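Local structure of xyloglucan-specific endo-beta-1,4-glucanase BoGH9A (Bacteroides ovatus, 6DHT) at residues 143-147 / 148-152; 263-266 / 267-271. The protein catalyses the endohydrolysis of beta-1,4-glucosidic linkages in the xyloglucan backbone, releasing xyloglucan oligosaccharides for breakdown by a gut bacterium. One frame throughout, in Å; residues are numbered along the deposited sequence.

Contact 1. Residues 143-147 / 148-152; sequences VLIHP and SAASP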
# COMPACT_ATOMS: atom_id res chain seq x y z
N VAL A 143 27.08 8.60 -5.67
CA VAL A 143 26.29 9.25 -4.64
C VAL A 143 27.19 9.75 -3.52
O VAL A 143 28.08 9.04 -3.07
CB VAL A 143 25.20 8.27 -4.10
CG1 VAL A 143 24.38 8.89 -2.98
CG2 VAL A 143 24.29 7.84 -5.23
N LEU A 144 26.93 10.97 -3.06
CA LEU A 144 27.78 11.64 -2.08
C LEU A 144 27.30 11.45 -0.65
O LEU A 144 26.11 11.55 -0.36
CB LEU A 144 27.79 13.15 -2.35
CG LEU A 144 28.95 13.72 -3.16
CD1 LEU A 144 29.32 12.85 -4.35
CD2 LEU A 144 28.59 15.12 -3.61
N ILE A 145 28.24 11.18 0.25
CA ILE A 145 27.96 11.29 1.67
C ILE A 145 27.75 12.77 1.98
O ILE A 145 28.69 13.57 1.94
CB ILE A 145 29.12 10.74 2.53
CG1 ILE A 145 29.36 9.26 2.26
CG2 ILE A 145 28.85 10.99 4.01
CD1 ILE A 145 28.24 8.30 2.70
N HIS A 146 26.51 13.14 2.25
CA HIS A 146 26.16 14.47 2.73
C HIS A 146 26.87 14.73 4.06
O HIS A 146 27.20 13.79 4.77
CB HIS A 146 24.65 14.52 2.92
CG HIS A 146 24.10 15.90 3.13
ND1 HIS A 146 23.75 16.37 4.38
CD2 HIS A 146 23.80 16.88 2.26
CE1 HIS A 146 23.26 17.59 4.26
NE2 HIS A 146 23.27 17.92 2.98
N PRO A 147 27.16 16.00 4.38
CA PRO A 147 27.79 16.25 5.68
C PRO A 147 27.00 15.68 6.86
O PRO A 147 27.62 15.26 7.84
CB PRO A 147 27.83 17.78 5.74
CG PRO A 147 27.99 18.19 4.32
CD PRO A 147 27.15 17.21 3.53
N SER A 148 25.68 15.64 6.77
CA SER A 148 24.86 15.09 7.86
C SER A 148 25.07 13.59 8.05
O SER A 148 24.73 13.03 9.10
CB SER A 148 23.39 15.35 7.59
OG SER A 148 22.99 14.72 6.39
N ALA A 149 25.64 12.93 7.04
CA ALA A 149 25.81 11.48 7.07
C ALA A 149 27.25 11.04 7.30
O ALA A 149 27.53 9.84 7.35
CB ALA A 149 25.29 10.87 5.75
N ALA A 150 28.17 12.00 7.47
CA ALA A 150 29.59 11.68 7.56
C ALA A 150 29.94 10.76 8.73
O ALA A 150 29.35 10.86 9.80
CB ALA A 150 30.40 12.96 7.67
N SER A 151 30.90 9.88 8.49
CA SER A 151 31.45 9.02 9.54
C SER A 151 32.99 9.01 9.42
O SER A 151 33.52 9.51 8.43
CB SER A 151 30.86 7.61 9.41
OG SER A 151 31.31 6.97 8.23
N PRO A 152 33.70 8.47 10.43
CA PRO A 152 35.17 8.48 10.40
C PRO A 152 35.76 8.04 9.07
O PRO A 152 36.58 8.76 8.50
CB PRO A 152 35.53 7.48 11.49
CG PRO A 152 34.46 7.64 12.49
CD PRO A 152 33.19 7.88 11.68

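Contact 2. Residues 263-266 / 267-271; sequences KSVT and AALDF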
# COMPACT_ATOMS: atom_id res chain seq x y z
N LYS A 263 21.80 9.33 9.25
CA LYS A 263 21.26 8.09 9.81
C LYS A 263 20.13 8.41 10.78
O LYS A 263 20.21 9.36 11.54
CB LYS A 263 22.37 7.33 10.53
CG LYS A 263 23.47 6.82 9.63
CD LYS A 263 24.67 6.38 10.47
CE LYS A 263 25.78 5.82 9.62
NZ LYS A 263 27.11 5.96 10.29
N SER A 264 19.06 7.60 10.78
CA SER A 264 17.95 7.81 11.71
C SER A 264 17.58 6.50 12.40
O SER A 264 17.83 5.43 11.86
CB SER A 264 16.74 8.39 11.01
OG SER A 264 16.18 7.42 10.12
N VAL A 265 16.99 6.62 13.58
CA VAL A 265 16.62 5.44 14.36
C VAL A 265 15.49 4.69 13.65
O VAL A 265 15.49 3.46 13.63
CB VAL A 265 16.22 5.84 15.80
CG1 VAL A 265 14.99 6.73 15.83
CG2 VAL A 265 16.04 4.62 16.66
N THR A 266 14.58 5.44 13.04
CA THR A 266 13.45 4.82 12.34
C THR A 266 13.92 4.11 11.05
O THR A 266 13.47 3.01 10.74
CB THR A 266 12.38 5.84 12.04
OG1 THR A 266 12.99 7.01 11.49
CG2 THR A 266 11.64 6.21 13.30
N ALA A 267 14.83 4.71 10.32
CA ALA A 267 15.42 4.01 9.18
C ALA A 267 16.09 2.71 9.59
O ALA A 267 15.92 1.66 8.95
CB ALA A 267 16.41 4.91 8.44
N ALA A 268 16.88 2.78 10.66
CA ALA A 268 17.57 1.61 11.14
C ALA A 268 16.59 0.51 11.54
O ALA A 268 16.81 -0.65 11.23
CB ALA A 268 18.47 1.97 12.30
N LEU A 269 15.53 0.90 12.24
CA LEU A 269 14.56 -0.09 12.72
C LEU A 269 13.68 -0.66 11.60
O LEU A 269 13.44 -1.86 11.57
CB LEU A 269 13.71 0.49 13.83
CG LEU A 269 14.50 0.73 15.12
CD1 LEU A 269 13.69 1.54 16.07
CD2 LEU A 269 14.88 -0.60 15.75
N ASP A 270 13.20 0.18 10.69
CA ASP A 270 12.39 -0.34 9.58
C ASP A 270 13.26 -1.23 8.69
O ASP A 270 12.83 -2.28 8.20
CB ASP A 270 11.80 0.79 8.78
CG ASP A 270 10.70 1.52 9.52
OD1 ASP A 270 10.08 0.91 10.42
OD2 ASP A 270 10.44 2.71 9.22
N PHE A 271 14.54 -0.86 8.51
CA PHE A 271 15.51 -1.72 7.84
C PHE A 271 15.67 -3.06 8.59
O PHE A 271 15.64 -4.14 7.99
CB PHE A 271 16.87 -0.97 7.77
CG PHE A 271 18.00 -1.77 7.19
CD1 PHE A 271 18.66 -2.67 7.97
CD2 PHE A 271 18.45 -1.56 5.90
CE1 PHE A 271 19.74 -3.39 7.49
CE2 PHE A 271 19.52 -2.28 5.39
CZ PHE A 271 20.18 -3.20 6.19

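Contact 1. Residues 143-147 / 148-152
S148 meets the imidazole of H146 at its edge, CB lying in the ring plane and OG near it, while CD of P147 sits over one face, 3.3 Å above the plane and displaced toward the rim. Y259 meets the same ring edge-to-face. A chi1 of -167° carries the ring to the carbonyl side, and the turn about chi2 presents ND1 to S148. There ND1 is gripped twice: it accepts from S148 N at 3.2 Å, and it is hydrogen-bonded to S148 OG at 2.7 Å. The amide approaches tilted 34° from the ring plane. NE2 is bonded to P326 O, consistent with a neutral ring whose proton sits on NE2. Serine suits its place because its short hydroxyl reaches both ND1 and Q262 N. Beside the turn, I145 CG2 packs 4.0 Å from A149 CB; small alanine leaves the branched chain room. A149 N donates to H146 O at 2.9 Å, and A150 N reaches P147 O in a weak bond of 3.3 Å. These are two overlapping type I turns, a short 3-10 segment just after strand 143-145; P147 is the second residue of the first turn (146-149), where proline's restricted phi fits.

Contact 2. Residues 263-266 / 267-271
S264 OG accepts a hydrogen bond from A267 N at 3.0 Å, closing the first turn of helix 265-281 from the N-cap position. Its chi1 of 68° sets the hydroxyl between backbone N and carbonyl carbon, facing forward to the amide of A267, three residues on. The fit is tight: the same OG lies just 3.0 Å from A267 CB, where a small side chain is well suited. Behind the cap, the ordinary helical ladder begins, with A268 N donating to S264 O, L269 N to V265 O, and D270 N to T266 O at 2.8 Å. The last of these is nearly straight, at 170°.

V265 and L269 pack less closely. They lie side by side one turn apart, pointing the same way, and meet through CG2 of V265 and CD1 of L269 at 3.9 Å. As branched aliphatic residues they suit a buried flank. Around them, L269 goes on to helices 292-309 and 339-353, T266 and D270 both touch V177 of helix 176-192, and D270 also touches E341, a calcium ligand. The more open end is that of partly exposed K263, whose chain leads away from residues 267-271 to salt bridges with D230 and D233.

The chemistry is that of a hydroxyl N-cap: serine offers a neutral acceptor to an amide that has no preceding helical carbonyl to bond, and its bond to H238 ND1 probably fixes the hydroxyl, consistent with a helix start that is buried.

Overall arrangement
Contact 1 lies toward the periphery, about 31 Å from the centre of the chain, and is only partly buried; contact 2 is buried, about 20 Å from that centre. Their centres are 16 Å apart, yet they touch where S151 CB approaches K263 NZ at 4.2 Å, and S151 and K263 share D230 as a polar partner, weakly in the case of S151. The sheet links them too: strand 143-145 runs parallel to strand 259-260, which leads into helix 265-281. Both use a serine hydroxyl beside a histidine, but within the turn in contact 1 and across to another part of the chain in contact 2. One follows a strand, the other starts a helix.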